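PDB 3LE2: serpin-ZX from Arabidopsis thaliana, which inhibits the cysteine proteases metacaspase-9 and RD21A through a reactive center loop whose cleavage traps the target covalently, restraining programmed cell death. Local coordinates for residues A20-T25 with K295-T300; S111-L116 with A122-A127; L225-G230 with F236-Y241. All blocks are in the same frame, centred on the assembly; numbering follows the deposited sequence. Where two conformers were deposited one is given.

Contact 1 of 3, residues A20-T25 with K295-T300; sequences AKHVIT and KGLGLT
His-22 and Gly-296 mark where the two backbones come nearest, 7.7 Å from CA to CA, one on helix 5-25 and the other on the last turn of the short helix 291-296. At that separation the gap is bridged by side chains. The imidazole of His-22 meets the isobutyl group of Leu-297: methyl CD2 stands over the middle of one ring face, 3.5 Å from the ring centroid and 12° off the ring normal, a CH-pi contact. The closest pair is His-22 NE2 and Leu-297 CD2, at 3.5 Å. With CG beside its backbone N (chi1 -71°), His-22 sends the ring across toward the end of helix 291-296. That end is a Schellman motif, with Gly-298 as its C-prime residue at positive phi; Gly-298 N bonds to Lys-295 O at 2.8 Å, and Leu-299 N bonds back to a carbonyl of the last helical turn. Leu-297, the first residue to leave helical angles, lies beside helix 5-25, where its side chain also touches Asn-18 and Leu-19, while Leu-299 packs against Ile-59 and Phe-62 of helix 54-63. In this surface contact of the serpin body, Gly-296 O lies obliquely to the imidazole, 4.1 Å from His-22 CE1.

Contact 2 of 3, residues S111-L116 with A122-A127; sequences SFKQLL and AASNQA
Lys-113 meets Ser-124 through the aliphatic root of its side chain, with Lys-113 CG 3.6 Å from Ser-124 OG. Beyond CG the lysine chain runs extended, and the side chain also touches Phe-108. The carbonyl of Lys-113 takes part through a bridging water, which donates to Lys-113 O and, at 2.8 Å, to Ala-122 O, and accepts from Ser-124 OG at 2.7 Å. Three bonds thus fix the water between helix and strand, and the serine proton is spent on it; chi1 of 46° sets OG between the backbone N and the carbonyl carbon, where it reaches the water.

Helix 110-119 is the connecting helix of a beta-alpha-beta unit: in the serpin fold it links two neighbouring parallel strands of the large central sheet, sheet A. Strand 93-103 precedes it and strand 123-127 follows, lying beside the first and pairing with it through backbone bonds such as those of Asn-125 to Ala-100 and Ile-102. The helix and returning strand segments run roughly antiparallel, at 143°, with their axes 8.1 Å apart.

Farther along the helix, Leu-116 faces the strand. Its carbonyl accepts Ala-122 N at 2.9 Å (N to O), although the donor sits 42° out of the carbonyl plane, so the bond does not follow a lone pair. Leu-116 CB packs on Ala-122 CB at 4.3 Å, and the branch CD1 reaches over to Ser-124 CB, 4.0 Å away. Leu-116 CG lies over one face of the Phe-112 ring from the previous turn, offset toward the rim, and both side chains touch Ile-46 of helix 37-49.

Contact 3 of 3, residues L225-G230 with F236-Y241; sequences LPYLQG and FSMYFY. With ACT (acetate ion), chain C.
A beta hairpin formed by strands 220-226 and 236-243 brings Leu-225 opposite Met-238, and strand 370-376 pairs with the other edge of 236-243. Leu-225 and Met-238 are a hydrogen-bonded antiparallel pair. Leu-225 N donates to Met-238 O at 2.8 Å and Met-238 N returns to Leu-225 O at 3.0 Å. Pro-226 and Ser-237 follow as a non-hydrogen-bonded pair, and Tyr-227 N then reaches Phe-236 O at 2.9 Å, nearly straight at 176°. A water continues the ladder, donating to Tyr-227 O and accepting from Phe-236 N.

On the face shared by Leu-225, Met-238 and Phe-240, leucine CD1 lies obliquely to the phenylalanine ring, 3.6 Å from Phe-240 CE2. Tyr-227 turns an edge of its ring to the neighbouring strand, with Ser-237 N near the ring plane. The side chain crosses that of Phe-236 at about a right angle, with Tyr-227 CD2 3.6 Å from Phe-236 CB. Farther out, the phenol oxygen touches the methionine: the Met-238 chain is extended through CG and SD but bent at chi3 (-78°), which sets CE beside Tyr-227 OH, 3.4 Å away. The tyrosine ring also stacks on Trp-179 and meets Phe-175 edge-to-face.

Pro-226 and Ser-237 point to the other face, where an acetate, probably from the crystallisation liquor, has settled. Ser-237 OG is hydrogen-bonded to Asn-377 ND2; its bond to the acetate O is weak and not settled. The acetate's other oxygen, OXT, lies at the ring edge of Tyr-239, 3.2 Å from Tyr-239 CE1.

From the N terminus, helix 5-25 supplies the first half of contact 1, whose partner arrives some 270 residues later, at the end of helix 291-296; the long loop so closed encloses both other contacts. Contact 2 closes first, a short return from helix 110-119 into strand 123-127. Contact 3 opens only after it has closed, joining strands 220-226 and 236-243 in a hairpin. The two are therefore in series and nested within contact 1. None touches another: contacts 2 and 3 lie on opposite sides of the chain's centre, their centres 34 Å apart. Contact 1 ties the C-terminal part of helix 5-25 to the end of helix 291-296 and the turn after it, contact 2 helix to strand and contact 3 strand to strand.

Contact 1 of 3, residues A20-T25 with K295-T300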
loop_
_atom_site.group_PDB
_atom_site.type_symbol
_atom_site.label_atom_id
_atom_site.label_comp_id
_atom_site.label_asym_id
_atom_site.label_seq_id
_atom_site.Cartn_x
_atom_site.Cartn_y
_atom_site.Cartn_z
ATOM N N ALA A 20 8.772 -1.628 -3.188
ATOM C CA ALA A 20 8.545 -0.214 -3.508
ATOM C C ALA A 20 9.715 0.392 -4.286
ATOM O O ALA A 20 9.519 1.200 -5.189
ATOM C CB ALA A 20 8.266 0.591 -2.248
ATOM N N LYS A 21 10.934 0.006 -3.925
ATOM C CA LYS A 21 12.128 0.472 -4.628
ATOM C C LYS A 21 12.069 0.034 -6.081
ATOM O O LYS A 21 12.282 0.836 -6.991
ATOM C CB LYS A 21 13.398 -0.074 -3.964
ATOM C CG LYS A 21 14.723 0.325 -4.634
ATOM C CD LYS A 21 15.086 1.790 -4.396
ATOM C CE LYS A 21 16.478 2.117 -4.938
ATOM N NZ LYS A 21 16.895 3.539 -4.720
ATOM N N HIS A 22 11.778 -1.244 -6.300
ATOM C CA HIS A 22 11.696 -1.771 -7.666
ATOM C C HIS A 22 10.561 -1.151 -8.481
ATOM O O HIS A 22 10.723 -0.928 -9.666
ATOM C CB HIS A 22 11.582 -3.295 -7.669
ATOM C CG HIS A 22 12.843 -3.992 -7.264
ATOM N ND1 HIS A 22 13.412 -5.000 -8.015
ATOM C CD2 HIS A 22 13.650 -3.824 -6.188
ATOM C CE1 HIS A 22 14.511 -5.427 -7.414
ATOM N NE2 HIS A 22 14.681 -4.728 -6.304
ATOM N N VAL A 23 9.414 -0.891 -7.860
ATOM C CA VAL A 23 8.333 -0.210 -8.570
ATOM C C VAL A 23 8.784 1.183 -8.998
ATOM O O VAL A 23 8.631 1.570 -10.155
ATOM C CB VAL A 23 7.063 -0.078 -7.726
ATOM C CG1 VAL A 23 6.048 0.828 -8.437
ATOM C CG2 VAL A 23 6.474 -1.453 -7.415
ATOM N N ILE A 24 9.368 1.927 -8.070
ATOM C CA ILE A 24 9.873 3.253 -8.384
ATOM C C ILE A 24 10.877 3.236 -9.535
ATOM O O ILE A 24 10.965 4.191 -10.307
ATOM C CB ILE A 24 10.473 3.927 -7.132
ATOM C CG1 ILE A 24 9.356 4.167 -6.111
ATOM C CG2 ILE A 24 11.155 5.251 -7.492
ATOM C CD1 ILE A 24 9.836 4.492 -4.711
ATOM N N THR A 25 11.634 2.155 -9.657
ATOM C CA THR A 25 12.626 2.047 -10.726
ATOM C C THR A 25 11.958 2.025 -12.107
ATOM O O THR A 25 12.539 2.475 -13.083
ATOM C CB THR A 25 13.537 0.806 -10.542
ATOM O OG1 THR A 25 14.395 1.010 -9.416
ATOM C CG2 THR A 25 14.407 0.580 -11.758
ATOM N N LYS A 295 8.949 -10.543 -10.601
ATOM C CA LYS A 295 9.974 -11.338 -11.275
ATOM C C LYS A 295 11.357 -10.750 -11.010
ATOM O O LYS A 295 12.321 -11.476 -10.762
ATOM C CB LYS A 295 9.695 -11.425 -12.780
ATOM C CG LYS A 295 8.672 -12.487 -13.122
ATOM C CD LYS A 295 7.946 -12.202 -14.413
ATOM C CE LYS A 295 8.858 -12.276 -15.600
ATOM N NZ LYS A 295 8.038 -12.181 -16.841
ATOM N N GLY A 296 11.432 -9.426 -11.043
ATOM C CA GLY A 296 12.660 -8.716 -10.732
ATOM C C GLY A 296 13.221 -9.030 -9.358
ATOM O O GLY A 296 14.433 -9.136 -9.202
ATOM N N LEU A 297 12.350 -9.167 -8.359
ATOM C CA LEU A 297 12.777 -9.540 -7.004
ATOM C C LEU A 297 12.999 -11.038 -6.879
ATOM O O LEU A 297 13.148 -11.557 -5.771
ATOM C CB LEU A 297 11.740 -9.112 -5.964
ATOM C CG LEU A 297 11.539 -7.606 -5.828
ATOM C CD1 LEU A 297 10.124 -7.289 -5.393
ATOM C CD2 LEU A 297 12.562 -7.048 -4.858
ATOM N N GLY A 298 12.982 -11.736 -8.011
ATOM C CA GLY A 298 13.230 -13.164 -8.026
ATOM C C GLY A 298 12.023 -14.060 -7.813
ATOM O O GLY A 298 12.169 -15.283 -7.759
ATOM N N LEU A 299 10.832 -13.472 -7.692
ATOM C CA LEU A 299 9.612 -14.270 -7.566
ATOM C C LEU A 299 9.121 -14.588 -8.960
ATOM O O LEU A 299 8.143 -14.015 -9.432
ATOM C CB LEU A 299 8.533 -13.553 -6.742
ATOM C CG LEU A 299 7.356 -14.440 -6.305
ATOM C CD1 LEU A 299 7.851 -15.732 -5.676
ATOM C CD2 LEU A 299 6.423 -13.714 -5.354
ATOM N N THR A 300 9.826 -15.516 -9.604
ATOM C CA THR A 300 9.658 -15.822 -11.022
ATOM C C THR A 300 8.711 -16.985 -11.283
ATOM O O THR A 300 8.072 -17.034 -12.327
ATOM C CB THR A 300 11.018 -16.182 -11.653
ATOM O OG1 THR A 300 11.796 -16.939 -10.707
ATOM C CG2 THR A 300 11.785 -14.927 -12.041
#

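Contact 2 of 3, residues S111-L116 with A122-A127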
loop_
_atom_site.group_PDB
_atom_site.type_symbol
_atom_site.label_atom_id
_atom_site.label_comp_id
_atom_site.label_asym_id
_atom_site.label_seq_id
_atom_site.Cartn_x
_atom_site.Cartn_y
_atom_site.Cartn_z
ATOM N N SER A 111 -13.023 -26.443 -5.128
ATOM C CA SER A 111 -12.426 -26.260 -3.811
ATOM C C SER A 111 -11.637 -24.955 -3.719
ATOM O O SER A 111 -11.779 -24.200 -2.756
ATOM C CB SER A 111 -11.526 -27.450 -3.473
ATOM O OG SER A 111 -10.721 -27.815 -4.580
ATOM N N PHE A 112 -10.802 -24.704 -4.724
ATOM C CA PHE A 112 -10.072 -23.445 -4.841
ATOM C C PHE A 112 -11.032 -22.247 -4.807
ATOM O O PHE A 112 -10.753 -21.236 -4.158
ATOM C CB PHE A 112 -9.231 -23.450 -6.124
ATOM C CG PHE A 112 -8.397 -22.216 -6.314
ATOM C CD1 PHE A 112 -7.197 -22.063 -5.643
ATOM C CD2 PHE A 112 -8.814 -21.208 -7.169
ATOM C CE1 PHE A 112 -6.427 -20.927 -5.812
ATOM C CE2 PHE A 112 -8.050 -20.072 -7.344
ATOM C CZ PHE A 112 -6.853 -19.930 -6.663
ATOM N N LYS A 113 -12.173 -22.378 -5.484
ATOM C CA LYS A 113 -13.178 -21.313 -5.550
ATOM C C LYS A 113 -13.768 -20.972 -4.189
ATOM O O LYS A 113 -14.169 -19.829 -3.943
ATOM C CB LYS A 113 -14.327 -21.706 -6.484
ATOM C CG LYS A 113 -13.991 -21.708 -7.962
ATOM C CD LYS A 113 -15.246 -21.933 -8.804
ATOM C CE LYS A 113 -14.889 -22.157 -10.269
ATOM N NZ LYS A 113 -16.046 -22.632 -11.087
ATOM N N GLN A 114 -13.846 -21.976 -3.319
ATOM C CA GLN A 114 -14.413 -21.796 -1.990
ATOM C C GLN A 114 -13.389 -21.138 -1.071
ATOM O O GLN A 114 -13.701 -20.208 -0.327
ATOM C CB GLN A 114 -14.856 -23.145 -1.415
ATOM C CG GLN A 114 -15.701 -23.027 -0.156
ATOM C CD GLN A 114 -17.010 -22.290 -0.401
ATOM O OE1 GLN A 114 -17.848 -22.730 -1.194
ATOM N NE2 GLN A 114 -17.192 -21.165 0.283
ATOM N N LEU A 115 -12.161 -21.634 -1.127
ATOM C CA LEU A 115 -11.064 -21.038 -0.382
ATOM C C LEU A 115 -10.995 -19.535 -0.674
ATOM O O LEU A 115 -10.923 -18.714 0.247
ATOM C CB LEU A 115 -9.757 -21.730 -0.751
ATOM C CG LEU A 115 -8.456 -21.115 -0.246
ATOM C CD1 LEU A 115 -8.496 -20.951 1.265
ATOM C CD2 LEU A 115 -7.269 -21.972 -0.686
ATOM N N LEU A 116 -11.042 -19.179 -1.956
ATOM C CA LEU A 116 -11.028 -17.773 -2.344
ATOM C C LEU A 116 -12.177 -17.021 -1.694
ATOM O O LEU A 116 -12.012 -15.886 -1.253
ATOM C CB LEU A 116 -11.107 -17.612 -3.859
ATOM C CG LEU A 116 -9.851 -18.014 -4.619
ATOM C CD1 LEU A 116 -9.706 -17.161 -5.879
ATOM C CD2 LEU A 116 -8.661 -17.847 -3.709
ATOM N N ALA A 122 -12.788 -13.244 -2.079
ATOM C CA ALA A 122 -12.276 -12.932 -3.400
ATOM C C ALA A 122 -13.103 -13.650 -4.450
ATOM O O ALA A 122 -13.408 -14.830 -4.306
ATOM C CB ALA A 122 -10.806 -13.344 -3.501
ATOM N N ALA A 123 -13.481 -12.929 -5.496
ATOM C CA ALA A 123 -14.273 -13.503 -6.575
ATOM C C ALA A 123 -13.384 -14.347 -7.464
ATOM O O ALA A 123 -12.186 -14.128 -7.537
ATOM C CB ALA A 123 -14.919 -12.400 -7.391
ATOM N N SER A 124 -13.968 -15.313 -8.152
ATOM C CA SER A 124 -13.227 -16.044 -9.171
ATOM C C SER A 124 -14.181 -16.297 -10.313
ATOM O O SER A 124 -15.320 -16.710 -10.091
ATOM C CB SER A 124 -12.662 -17.361 -8.629
ATOM O OG SER A 124 -13.629 -18.081 -7.880
ATOM N N ASN A 125 -13.723 -16.028 -11.530
ATOM C CA ASN A 125 -14.580 -16.109 -12.698
ATOM C C ASN A 125 -13.820 -16.573 -13.921
ATOM O O ASN A 125 -12.592 -16.493 -13.973
ATOM C CB ASN A 125 -15.200 -14.742 -12.979
ATOM C CG ASN A 125 -16.252 -14.364 -11.964
ATOM O OD1 ASN A 125 -17.394 -14.808 -12.053
ATOM N ND2 ASN A 125 -15.877 -13.540 -10.995
ATOM N N GLN A 126 -14.562 -17.065 -14.904
ATOM C CA GLN A 126 -13.995 -17.330 -16.215
ATOM C C GLN A 126 -14.313 -16.172 -17.144
ATOM O O GLN A 126 -15.282 -15.447 -16.942
ATOM C CB GLN A 126 -14.572 -18.603 -16.806
ATOM C CG GLN A 126 -14.205 -19.851 -16.061
ATOM C CD GLN A 126 -15.055 -21.009 -16.496
ATOM O OE1 GLN A 126 -14.784 -21.642 -17.517
ATOM N NE2 GLN A 126 -16.116 -21.282 -15.738
ATOM N N ALA A 127 -13.494 -16.005 -18.168
ATOM C CA ALA A 127 -13.700 -14.936 -19.122
ATOM C C ALA A 127 -13.259 -15.413 -20.491
ATOM O O ALA A 127 -12.481 -16.360 -20.609
ATOM C CB ALA A 127 -12.919 -13.707 -18.707
HETATM O O HOH W 1 -14.285 -17.274 -5.344
#

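Contact 3 of 3, residues L225-G230 with F236-Y241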
loop_
_atom_site.group_PDB
_atom_site.type_symbol
_atom_site.label_atom_id
_atom_site.label_comp_id
_atom_site.label_asym_id
_atom_site.label_seq_id
_atom_site.Cartn_x
_atom_site.Cartn_y
_atom_site.Cartn_z
ATOM N N LEU A 225 1.369 11.219 11.220
ATOM C CA LEU A 225 0.048 11.877 11.315
ATOM C C LEU A 225 -1.056 10.846 11.508
ATOM O O LEU A 225 -1.497 10.229 10.538
ATOM C CB LEU A 225 -0.269 12.702 10.056
ATOM C CG LEU A 225 0.552 13.949 9.711
ATOM C CD1 LEU A 225 0.080 14.535 8.418
ATOM C CD2 LEU A 225 0.468 15.000 10.796
ATOM N N PRO A 226 -1.510 10.659 12.756
ATOM C CA PRO A 226 -2.575 9.701 13.090
ATOM C C PRO A 226 -3.929 10.075 12.473
ATOM O O PRO A 226 -4.277 11.264 12.400
ATOM C CB PRO A 226 -2.697 9.803 14.626
ATOM C CG PRO A 226 -1.607 10.698 15.073
ATOM C CD PRO A 226 -1.129 11.495 13.909
ATOM N N TYR A 227 -4.683 9.052 12.063
ATOM C CA TYR A 227 -6.041 9.213 11.555
ATOM C C TYR A 227 -7.045 9.062 12.687
ATOM O O TYR A 227 -6.866 8.223 13.578
ATOM C CB TYR A 227 -6.359 8.167 10.470
ATOM C CG TYR A 227 -5.627 8.386 9.170
ATOM C CD1 TYR A 227 -6.015 9.395 8.302
ATOM C CD2 TYR A 227 -4.543 7.583 8.807
ATOM C CE1 TYR A 227 -5.347 9.615 7.124
ATOM C CE2 TYR A 227 -3.865 7.792 7.618
ATOM C CZ TYR A 227 -4.279 8.816 6.778
ATOM O OH TYR A 227 -3.633 9.051 5.586
ATOM N N LEU A 228 -8.095 9.879 12.635
ATOM C CA LEU A 228 -9.253 9.760 13.515
ATOM C C LEU A 228 -9.738 8.314 13.609
ATOM O O LEU A 228 -9.844 7.611 12.606
ATOM C CB LEU A 228 -10.394 10.641 12.996
ATOM C CG LEU A 228 -11.666 10.566 13.841
ATOM C CD1 LEU A 228 -11.423 11.157 15.249
ATOM C CD2 LEU A 228 -12.826 11.247 13.126
ATOM N N GLN A 229 -10.069 7.889 14.820
ATOM C CA GLN A 229 -10.357 6.486 15.089
ATOM C C GLN A 229 -11.847 6.222 15.281
ATOM O O GLN A 229 -12.379 5.215 14.800
ATOM C CB GLN A 229 -9.613 6.075 16.350
ATOM C CG GLN A 229 -9.052 4.677 16.350
ATOM C CD GLN A 229 -8.127 4.464 17.526
ATOM O OE1 GLN A 229 -7.621 5.424 18.100
ATOM N NE2 GLN A 229 -7.909 3.213 17.897
ATOM N N GLY A 230 -12.521 7.134 15.980
ATOM C CA GLY A 230 -13.877 6.877 16.433
ATOM C C GLY A 230 -13.934 5.605 17.267
ATOM O O GLY A 230 -13.164 5.441 18.225
ATOM N N PHE A 236 -4.758 3.888 12.532
ATOM C CA PHE A 236 -4.011 4.141 11.310
ATOM C C PHE A 236 -3.222 5.424 11.460
ATOM O O PHE A 236 -3.664 6.353 12.125
ATOM C CB PHE A 236 -4.961 4.277 10.122
ATOM C CG PHE A 236 -5.764 3.042 9.835
ATOM C CD1 PHE A 236 -7.067 2.923 10.295
ATOM C CD2 PHE A 236 -5.222 2.007 9.091
ATOM C CE1 PHE A 236 -7.810 1.791 10.030
ATOM C CE2 PHE A 236 -5.965 0.868 8.806
ATOM C CZ PHE A 236 -7.259 0.760 9.274
ATOM N N SER A 237 -2.051 5.468 10.841
ATOM C CA SER A 237 -1.278 6.704 10.731
ATOM C C SER A 237 -0.590 6.763 9.371
ATOM O O SER A 237 -0.415 5.743 8.695
ATOM C CB SER A 237 -0.224 6.798 11.839
ATOM O OG SER A 237 -0.814 6.608 13.106
ATOM N N MET A 238 -0.202 7.963 8.976
ATOM C CA MET A 238 0.609 8.133 7.780
ATOM C C MET A 238 1.955 8.659 8.225
ATOM O O MET A 238 2.043 9.555 9.065
ATOM C CB MET A 238 -0.052 9.084 6.755
ATOM C CG MET A 238 0.836 9.404 5.534
ATOM S SD MET A 238 0.079 10.494 4.308
ATOM C CE MET A 238 -0.994 9.330 3.457
ATOM N N TYR A 239 3.007 8.077 7.677
ATOM C CA TYR A 239 4.345 8.485 8.023
ATOM C C TYR A 239 5.023 9.090 6.810
ATOM O O TYR A 239 4.860 8.600 5.675
ATOM C CB TYR A 239 5.138 7.291 8.575
ATOM C CG TYR A 239 4.562 6.793 9.885
ATOM C CD1 TYR A 239 4.822 7.455 11.082
ATOM C CD2 TYR A 239 3.728 5.689 9.913
ATOM C CE1 TYR A 239 4.262 7.021 12.276
ATOM C CE2 TYR A 239 3.185 5.242 11.088
ATOM C CZ TYR A 239 3.451 5.904 12.271
ATOM O OH TYR A 239 2.887 5.424 13.427
ATOM N N PHE A 240 5.761 10.170 7.064
ATOM C CA PHE A 240 6.510 10.887 6.037
ATOM C C PHE A 240 7.987 10.748 6.348
ATOM O O PHE A 240 8.414 11.074 7.451
ATOM C CB PHE A 240 6.144 12.371 6.038
ATOM C CG PHE A 240 4.691 12.644 5.766
ATOM C CD1 PHE A 240 4.295 13.222 4.575
ATOM C CD2 PHE A 240 3.721 12.326 6.708
ATOM C CE1 PHE A 240 2.966 13.477 4.317
ATOM C CE2 PHE A 240 2.388 12.577 6.458
ATOM C CZ PHE A 240 2.011 13.153 5.259
ATOM N N TYR A 241 8.749 10.250 5.375
ATOM C CA TYR A 241 10.182 10.083 5.523
ATOM C C TYR A 241 10.883 11.071 4.615
ATOM O O TYR A 241 10.912 10.899 3.391
ATOM C CB TYR A 241 10.609 8.646 5.214
ATOM C CG TYR A 241 9.821 7.628 6.004
ATOM C CD1 TYR A 241 10.379 6.969 7.112
ATOM C CD2 TYR A 241 8.510 7.327 5.651
ATOM C CE1 TYR A 241 9.635 6.030 7.842
ATOM C CE2 TYR A 241 7.764 6.400 6.365
ATOM C CZ TYR A 241 8.321 5.756 7.452
ATOM O OH TYR A 241 7.544 4.846 8.131
HETATM C C ACT C . 2.439 7.997 15.597
HETATM O O ACT C . 1.430 8.284 14.892
HETATM O OXT ACT C . 3.562 8.308 15.126
HETATM C CH3 ACT C . 2.315 7.327 16.936
HETATM O O HOH W 2 -7.203 5.327 12.707
#